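Local coordinates for protein phenolic acid decarboxylase (Sedimentibacter hydroxybenzoicus, PDB 7AE5) that catalyses the reversible, non-oxidative decarboxylation of 4-hydroxybenzoate and 3,4-dihydroxybenzoate to phenol and catechol, using prenylated FMN and manganese, at residues M379-K383 with P421-D426; D413-N419 with H435-D441. The contacts are given in a common frame with arbitrary orientation. Numbering follows the deposited sequence.

Contact 1. Residues M379-K383 with P421-D426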
ATOM      1  N   MET C 379     -23.663   1.318   3.416  1.00 38.25           N
ATOM      2  CA  MET C 379     -22.967   0.923   2.196  1.00 38.92           C
ATOM      3  C   MET C 379     -22.549   2.121   1.351  1.00 39.06           C
ATOM      4  O   MET C 379     -21.360   2.239   1.025  1.00 39.24           O
ATOM      5  CB  MET C 379     -23.816  -0.025   1.346  1.00 39.60           C
ATOM      6  CG  MET C 379     -23.055  -0.644   0.198  1.00 40.41           C
ATOM      7  SD  MET C 379     -23.927  -2.021  -0.543  1.00 41.38           S
ATOM      8  CE  MET C 379     -23.656  -3.203   0.733  1.00 41.18           C
ATOM      9  N   PRO C 380     -23.472   3.021   0.947  1.00 32.70           N
ATOM     10  CA  PRO C 380     -23.045   4.144   0.104  1.00 33.06           C
ATOM     11  C   PRO C 380     -22.608   5.372   0.892  1.00 32.88           C
ATOM     12  O   PRO C 380     -21.815   6.171   0.389  1.00 33.27           O
ATOM     13  CB  PRO C 380     -24.296   4.437  -0.730  1.00 33.45           C
ATOM     14  CG  PRO C 380     -25.416   4.099   0.179  1.00 33.06           C
ATOM     15  CD  PRO C 380     -24.945   2.974   1.060  1.00 32.66           C
ATOM     16  N   TYR C 381     -23.108   5.544   2.116  1.00 40.12           N
ATOM     17  CA  TYR C 381     -22.840   6.766   2.871  1.00 40.25           C
ATOM     18  C   TYR C 381     -21.568   6.684   3.707  1.00 40.09           C
ATOM     19  O   TYR C 381     -20.740   7.601   3.680  1.00 40.71           O
ATOM     20  CB  TYR C 381     -24.022   7.091   3.792  1.00 39.91           C
ATOM     21  CG  TYR C 381     -25.131   7.890   3.152  1.00 40.39           C
ATOM     22  CD1 TYR C 381     -26.172   7.259   2.483  1.00 40.33           C
ATOM     23  CD2 TYR C 381     -25.144   9.276   3.228  1.00 41.05           C
ATOM     24  CE1 TYR C 381     -27.193   7.987   1.904  1.00 40.79           C
ATOM     25  CE2 TYR C 381     -26.160  10.012   2.651  1.00 41.50           C
ATOM     26  CZ  TYR C 381     -27.181   9.362   1.992  1.00 41.31           C
ATOM     27  OH  TYR C 381     -28.195  10.092   1.415  1.00 41.78           O
ATOM     28  N   SER C 382     -21.402   5.601   4.458  1.00 35.85           N
ATOM     29  CA  SER C 382     -20.422   5.544   5.537  1.00 35.55           C
ATOM     30  C   SER C 382     -19.024   5.392   4.953  1.00 35.95           C
ATOM     31  O   SER C 382     -18.684   4.339   4.405  1.00 35.89           O
ATOM     32  CB  SER C 382     -20.760   4.393   6.476  1.00 34.74           C
ATOM     33  OG  SER C 382     -21.906   4.707   7.245  1.00 34.37           O
ATOM     34  N   LYS C 383     -18.210   6.438   5.077  1.00 30.26           N
ATOM     35  CA  LYS C 383     -16.847   6.434   4.557  1.00 29.96           C
ATOM     36  C   LYS C 383     -15.801   6.178   5.634  1.00 29.18           C
ATOM     37  O   LYS C 383     -14.828   5.458   5.386  1.00 29.04           O
ATOM     38  CB  LYS C 383     -16.544   7.763   3.858  1.00 30.49           C
ATOM     39  CG  LYS C 383     -15.152   7.843   3.259  1.00 30.47           C
ATOM     40  CD  LYS C 383     -14.937   9.154   2.525  1.00 31.67           C
ATOM     41  CE  LYS C 383     -15.043  10.341   3.468  1.00 32.55           C
ATOM     42  NZ  LYS C 383     -14.903  11.641   2.757  1.00 34.50           N
ATOM     43  N   PRO C 421     -19.033   1.683  -2.908  1.00 36.24           N
ATOM     44  CA  PRO C 421     -20.120   2.630  -3.171  1.00 36.16           C
ATOM     45  C   PRO C 421     -19.934   3.909  -2.372  1.00 35.66           C
ATOM     46  O   PRO C 421     -19.418   3.900  -1.252  1.00 35.22           O
ATOM     47  CB  PRO C 421     -21.377   1.870  -2.728  1.00 36.21           C
ATOM     48  CG  PRO C 421     -20.980   0.438  -2.726  1.00 36.67           C
ATOM     49  CD  PRO C 421     -19.543   0.435  -2.314  1.00 36.47           C
ATOM     50  N   GLY C 422     -20.352   5.019  -2.969  1.00 43.92           N
ATOM     51  CA  GLY C 422     -20.262   6.301  -2.305  1.00 43.84           C
ATOM     52  C   GLY C 422     -21.486   7.160  -2.536  1.00 44.16           C
ATOM     53  O   GLY C 422     -22.484   6.696  -3.095  1.00 44.28           O
ATOM     54  N   MET C 423     -21.423   8.417  -2.103  1.00 50.71           N
ATOM     55  CA  MET C 423     -22.493   9.364  -2.350  1.00 51.19           C
ATOM     56  C   MET C 423     -21.914  10.630  -2.965  1.00 52.03           C
ATOM     57  O   MET C 423     -20.866  11.115  -2.521  1.00 52.31           O
ATOM     58  CB  MET C 423     -23.249   9.707  -1.057  1.00 50.99           C
ATOM     59  CG  MET C 423     -24.237   8.635  -0.611  1.00 50.28           C
ATOM     60  SD  MET C 423     -25.533   8.336  -1.829  1.00 50.54           S
ATOM     61  CE  MET C 423     -26.695   9.639  -1.428  1.00 50.86           C
ATOM     62  N   PRO C 424     -22.566  11.181  -3.992  1.00 45.15           N
ATOM     63  CA  PRO C 424     -22.021  12.385  -4.641  1.00 46.03           C
ATOM     64  C   PRO C 424     -21.955  13.589  -3.723  1.00 46.78           C
ATOM     65  O   PRO C 424     -21.100  14.463  -3.924  1.00 47.61           O
ATOM     66  CB  PRO C 424     -22.984  12.622  -5.815  1.00 46.33           C
ATOM     67  CG  PRO C 424     -23.731  11.334  -5.983  1.00 45.67           C
ATOM     68  CD  PRO C 424     -23.812  10.723  -4.625  1.00 45.02           C
ATOM     69  N   LEU C 425     -22.826  13.662  -2.712  1.00 50.60           N
ATOM     70  CA  LEU C 425     -22.826  14.791  -1.788  1.00 51.42           C
ATOM     71  C   LEU C 425     -21.552  14.878  -0.958  1.00 51.88           C
ATOM     72  O   LEU C 425     -21.329  15.903  -0.306  1.00 52.92           O
ATOM     73  CB  LEU C 425     -24.050  14.718  -0.872  1.00 50.91           C
ATOM     74  CG  LEU C 425     -24.387  13.364  -0.246  1.00 49.69           C
ATOM     75  CD1 LEU C 425     -23.690  13.182   1.096  1.00 49.54           C
ATOM     76  CD2 LEU C 425     -25.897  13.218  -0.102  1.00 49.17           C
ATOM     77  N   ASP C 426     -20.728  13.832  -0.956  1.00 44.74           N
ATOM     78  CA  ASP C 426     -19.376  13.888  -0.418  1.00 45.17           C
ATOM     79  C   ASP C 426     -18.494  14.533  -1.481  1.00 45.93           C
ATOM     80  O   ASP C 426     -18.111  13.872  -2.454  1.00 45.18           O
ATOM     81  CB  ASP C 426     -18.891  12.481  -0.048  1.00 43.72           C
ATOM     82  CG  ASP C 426     -17.477  12.460   0.519  1.00 43.78           C
ATOM     83  OD1 ASP C 426     -16.799  13.509   0.538  1.00 45.22           O
ATOM     84  OD2 ASP C 426     -17.038  11.371   0.947  1.00 42.44           O
TER
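The last turn of a short helix, ending at Tyr381, lies against the irregular chain 421-426, with Pro380 and Gly422 closest at 4.3 Å between CA atoms. This is helix-to-loop packing in the C-terminal domain of a UbiD-family decarboxylase. The carbonyl O of Pro380 points at the backbone of Gly422 and takes a CA-H...O contact from Gly422 CA at 3.1 Å. Further on, Met423 to Asp426 form a type I beta turn, closed by Asp426 N to Met423 O at 3.1 Å. Met423 lies over one face of the Tyr381 ring: its CG makes a CH-pi contact 3.7 Å from the centroid, and its SD, 4.5 Å from it, adds a Met-aromatic contact. One residue before Pro380, Met379 CG meets Pro421 CG at 3.7 Å. Leu425 lies about 6 Å, side chain to side chain, from Glu278, the predicted proton donor. Lys383, whose NZ also hydrogen-bonds to Val408 O of a neighbouring subunit, reaches across to a salt bridge, NZ to Asp426 OD2 at 2.8 Å.

Contact 2. Residues D413-N419 with H435-D441. With RB (rubidium ion), chain Q.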
ATOM      1  N   ASP C 413      -4.438  -1.715  12.154  1.00 45.99           N
ATOM      2  CA  ASP C 413      -5.798  -1.378  12.566  1.00 45.70           C
ATOM      3  C   ASP C 413      -6.527  -0.476  11.567  1.00 44.75           C
ATOM      4  O   ASP C 413      -7.701  -0.164  11.790  1.00 44.38           O
ATOM      5  CB  ASP C 413      -5.796  -0.702  13.954  1.00 44.82           C
ATOM      6  CG  ASP C 413      -5.818  -1.702  15.142  1.00 45.94           C
ATOM      7  OD1 ASP C 413      -6.639  -2.641  15.167  1.00 47.24           O
ATOM      8  OD2 ASP C 413      -5.049  -1.515  16.109  1.00 45.71           O
ATOM      9  N   VAL C 414      -5.882  -0.054  10.480  1.00 36.36           N
ATOM     10  CA  VAL C 414      -6.464   0.902   9.536  1.00 35.52           C
ATOM     11  C   VAL C 414      -6.518   0.261   8.156  1.00 36.26           C
ATOM     12  O   VAL C 414      -5.480  -0.123   7.603  1.00 36.60           O
ATOM     13  CB  VAL C 414      -5.669   2.217   9.488  1.00 34.66           C
ATOM     14  CG1 VAL C 414      -6.251   3.144   8.434  1.00 34.30           C
ATOM     15  CG2 VAL C 414      -5.669   2.891  10.851  1.00 34.26           C
ATOM     16  N   SER C 415      -7.718   0.182   7.584  1.00 34.13           N
ATOM     17  CA  SER C 415      -7.938  -0.473   6.301  1.00 34.91           C
ATOM     18  C   SER C 415      -8.497   0.519   5.292  1.00 34.04           C
ATOM     19  O   SER C 415      -9.500   1.187   5.563  1.00 33.58           O
ATOM     20  CB  SER C 415      -8.888  -1.660   6.455  1.00 36.60           C
ATOM     21  OG  SER C 415      -8.212  -2.754   7.044  1.00 37.87           O
ATOM     22  N   ILE C 416      -7.860   0.591   4.128  1.00 36.63           N
ATOM     23  CA  ILE C 416      -8.248   1.485   3.042  1.00 36.26           C
ATOM     24  C   ILE C 416      -8.746   0.625   1.887  1.00 37.04           C
ATOM     25  O   ILE C 416      -7.980  -0.167   1.325  1.00 37.60           O
ATOM     26  CB  ILE C 416      -7.073   2.373   2.604  1.00 36.04           C
ATOM     27  CG1 ILE C 416      -6.587   3.240   3.768  1.00 35.50           C
ATOM     28  CG2 ILE C 416      -7.463   3.239   1.434  1.00 36.21           C
ATOM     29  CD1 ILE C 416      -7.581   4.285   4.197  1.00 35.07           C
ATOM     30  N   ILE C 417     -10.020   0.777   1.528  1.00 34.59           N
ATOM     31  CA  ILE C 417     -10.671  -0.080   0.536  1.00 35.35           C
ATOM     32  C   ILE C 417     -11.201   0.794  -0.595  1.00 35.14           C
ATOM     33  O   ILE C 417     -12.085   1.631  -0.375  1.00 34.78           O
ATOM     34  CB  ILE C 417     -11.800  -0.912   1.161  1.00 35.92           C
ATOM     35  CG1 ILE C 417     -11.307  -1.606   2.430  1.00 36.37           C
ATOM     36  CG2 ILE C 417     -12.320  -1.937   0.165  1.00 36.72           C
ATOM     37  CD1 ILE C 417     -12.379  -1.794   3.478  1.00 36.60           C
ATOM     38  N   GLU C 418     -10.690   0.576  -1.803  1.00 54.44           N
ATOM     39  CA  GLU C 418     -11.004   1.415  -2.952  1.00 54.44           C
ATOM     40  C   GLU C 418     -12.218   0.897  -3.721  1.00 54.89           C
ATOM     41  O   GLU C 418     -12.604  -0.270  -3.619  1.00 55.34           O
ATOM     42  CB  GLU C 418      -9.806   1.497  -3.898  1.00 54.59           C
ATOM     43  CG  GLU C 418      -8.567   2.118  -3.289  1.00 54.30           C
ATOM     44  CD  GLU C 418      -7.561   2.540  -4.339  1.00 54.58           C
ATOM     45  OE1 GLU C 418      -7.853   2.373  -5.543  1.00 54.91           O
ATOM     46  OE2 GLU C 418      -6.480   3.041  -3.959  1.00 54.57           O
ATOM     47  N   ASN C 419     -12.815   1.802  -4.501  1.00 39.60           N
ATOM     48  CA  ASN C 419     -13.865   1.469  -5.467  1.00 40.06           C
ATOM     49  C   ASN C 419     -15.092   0.852  -4.795  1.00 40.22           C
ATOM     50  O   ASN C 419     -15.700  -0.088  -5.310  1.00 40.75           O
ATOM     51  CB  ASN C 419     -13.327   0.551  -6.566  1.00 40.52           C
ATOM     52  CG  ASN C 419     -13.942   0.846  -7.914  1.00 40.87           C
ATOM     53  OD1 ASN C 419     -14.150   2.007  -8.270  1.00 40.76           O
ATOM     54  ND2 ASN C 419     -14.236  -0.203  -8.676  1.00 41.39           N
ATOM     55  N   HIS C 435     -16.639   5.770  -3.273  1.00 37.28           N
ATOM     56  CA  HIS C 435     -15.915   5.929  -2.025  1.00 36.82           C
ATOM     57  C   HIS C 435     -14.683   5.040  -2.003  1.00 36.61           C
ATOM     58  O   HIS C 435     -14.662   3.950  -2.581  1.00 36.83           O
ATOM     59  CB  HIS C 435     -16.791   5.583  -0.814  1.00 36.48           C
ATOM     60  CG  HIS C 435     -17.438   6.768  -0.172  1.00 36.59           C
ATOM     61  ND1 HIS C 435     -18.582   6.666   0.590  1.00 36.46           N
ATOM     62  CD2 HIS C 435     -17.108   8.080  -0.182  1.00 37.07           C
ATOM     63  CE1 HIS C 435     -18.927   7.864   1.025  1.00 36.86           C
ATOM     64  NE2 HIS C 435     -18.049   8.741   0.570  1.00 37.36           N
ATOM     65  N   THR C 436     -13.651   5.534  -1.340  1.00 34.30           N
ATOM     66  CA  THR C 436     -12.592   4.700  -0.796  1.00 33.99           C
ATOM     67  C   THR C 436     -12.822   4.677   0.709  1.00 33.44           C
ATOM     68  O   THR C 436     -12.706   5.712   1.372  1.00 33.24           O
ATOM     69  CB  THR C 436     -11.210   5.235  -1.152  1.00 34.13           C
ATOM     70  OG1 THR C 436     -10.929   4.945  -2.524  1.00 34.57           O
ATOM     71  CG2 THR C 436     -10.171   4.569  -0.293  1.00 33.78           C
ATOM     72  N   LYS C 437     -13.189   3.514   1.235  1.00 39.34           N
ATOM     73  CA  LYS C 437     -13.600   3.414   2.628  1.00 39.92           C
ATOM     74  C   LYS C 437     -12.390   3.346   3.551  1.00 35.72           C
ATOM     75  O   LYS C 437     -11.317   2.866   3.174  1.00 30.40           O
ATOM     76  CB  LYS C 437     -14.477   2.180   2.843  1.00 36.17           C
ATOM     77  CG  LYS C 437     -15.677   2.085   1.916  1.00 38.72           C
ATOM     78  CD  LYS C 437     -16.726   3.132   2.232  1.00 45.55           C
ATOM     79  CE  LYS C 437     -18.037   2.827   1.520  1.00 45.49           C
ATOM     80  NZ  LYS C 437     -19.067   3.871   1.771  1.00 48.52           N
ATOM     81  N   MET C 438     -12.578   3.830   4.778  1.00 43.17           N
ATOM     82  CA  MET C 438     -11.556   3.764   5.814  1.00 39.95           C
ATOM     83  C   MET C 438     -12.156   3.133   7.060  1.00 39.17           C
ATOM     84  O   MET C 438     -13.079   3.693   7.662  1.00 43.31           O
ATOM     85  CB  MET C 438     -10.984   5.148   6.134  1.00 43.07           C
ATOM     86  CG  MET C 438      -9.667   5.084   6.893  1.00 38.82           C
ATOM     87  SD  MET C 438      -9.009   6.670   7.449  1.00 40.99           S
ATOM     88  CE  MET C 438     -10.327   7.788   6.998  1.00 47.61           C
ATOM     89  N   ILE C 439     -11.637   1.969   7.437  1.00 33.68           N
ATOM     90  CA  ILE C 439     -12.032   1.271   8.653  1.00 32.21           C
ATOM     91  C   ILE C 439     -10.901   1.406   9.661  1.00 31.45           C
ATOM     92  O   ILE C 439      -9.740   1.127   9.339  1.00 28.77           O
ATOM     93  CB  ILE C 439     -12.345  -0.210   8.379  1.00 28.00           C
ATOM     94  CG1 ILE C 439     -13.454  -0.346   7.337  1.00 28.53           C
ATOM     95  CG2 ILE C 439     -12.724  -0.925   9.664  1.00 27.03           C
ATOM     96  CD1 ILE C 439     -13.691  -1.778   6.906  1.00 24.86           C
ATOM     97  N   ILE C 440     -11.236   1.831  10.875  1.00 31.11           N
ATOM     98  CA  ILE C 440     -10.259   2.020  11.942  1.00 31.00           C
ATOM     99  C   ILE C 440     -10.665   1.135  13.111  1.00 29.70           C
ATOM    100  O   ILE C 440     -11.743   1.319  13.690  1.00 31.20           O
ATOM    101  CB  ILE C 440     -10.159   3.491  12.375  1.00 35.26           C
ATOM    102  CG1 ILE C 440      -9.781   4.372  11.184  1.00 36.55           C
ATOM    103  CG2 ILE C 440      -9.137   3.654  13.488  1.00 34.60           C
ATOM    104  CD1 ILE C 440      -9.759   5.845  11.507  1.00 40.86           C
ATOM    105  N   ASP C 441      -9.804   0.179  13.459  1.00 42.39           N
ATOM    106  CA  ASP C 441     -10.079  -0.761  14.544  1.00 41.97           C
ATOM    107  C   ASP C 441      -9.398  -0.261  15.819  1.00 43.74           C
ATOM    108  O   ASP C 441      -8.305  -0.695  16.198  1.00 43.43           O
ATOM    109  CB  ASP C 441      -9.623  -2.169  14.159  1.00 39.87           C
ATOM    110  CG  ASP C 441      -9.732  -3.155  15.308  1.00 40.87           C
ATOM    111  OD1 ASP C 441     -10.538  -2.907  16.230  1.00 42.27           O
ATOM    112  OD2 ASP C 441      -9.021  -4.183  15.287  1.00 40.82           O
TER
HETATM  113 RB    RB Q 501      -6.910  -2.181  17.563  1.00 48.64          RB
HETATM  114  O   HOH W   1      -7.389  -4.561  17.214  1.00 33.84           O
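On the face carrying Val414, Ile416, Met438 and Ile440, Ile416 forms a bump: its CD1 drops onto Met438 CG and its CG2 reaches Thr436 CG2, both at 3.5 Å. Val414 fills in, with CG1 4.2 Å from Met438 CG and CG2 4.4 Å from Ile440 CG1, so the methionine stem sits in a hollow between two branched neighbours. Val414 and Met438 also pack on Met438 and Val414 of a neighbouring subunit. On the reverse face Ile417 and Ile439 lean together, CD1 to CD1 at 3.7 Å. Ile417 of another neighbouring subunit packs on the small Ser415, whose OG hydrogen-bonds to Lys366 NZ of its own chain.

Strands 414-418 and 435-441, 164° between their directions, form an antiparallel beta hairpin with a long connecting loop, 414-421 being the outermost strand within this chain of the mixed C-terminal-domain sheet. Ser415-Ile439 and Ile417-Lys437 are the hydrogen-bonded pairs, with Ser415 N to Ile439 O at 2.8 Å and Lys437 N to Ile417 O at 2.7 Å. Lys437 starts on the Ile417 face but bends off, its NZ donating to His435 ND1 at 3.1 Å and to Ser382 O; His435 NE2 is hydrogen-bonded to Asp426 OD2.

Asp441 N hydrogen-bonds to Asp413 O at 2.7 Å where the pair opens onto a rubidium ion. Asp413 OD1 and OD2 and Asp441 O each lie 2.5 Å from RB; Asp413 OD2 also accepts a hydrogen bond from His409 N. The carbonyls of Arg407 and Thr443 and a water complete the shell, and that water donates to Asp441 OD2 at 2.6 Å.

Overall arrangement
Both contacts belong to the C-terminal domain, their centres 13 Å apart, and their segments alternate along the chain: 379-383, 413-419, 421-426, 435-441. Contact 2 pairs the outermost strand, within this chain, of a five-stranded mixed sheet with its neighbour; contact 1 forms at its end, where the chain leaves strand 414-421 for the loop that returns into strand 434-441. The two touch directly, Lys437 NZ lying 2.7 Å from Ser382 O, and Lys383 O lying 2.8 Å from Met438 N, as strand 384-388 starts alongside 434-441. Both also meet neighbouring subunits. Together they join the strand pair beside the rubidium ion, away from the predicted cofactor and manganese sites, to a loop whose Leu425 lies near the predicted proton donor.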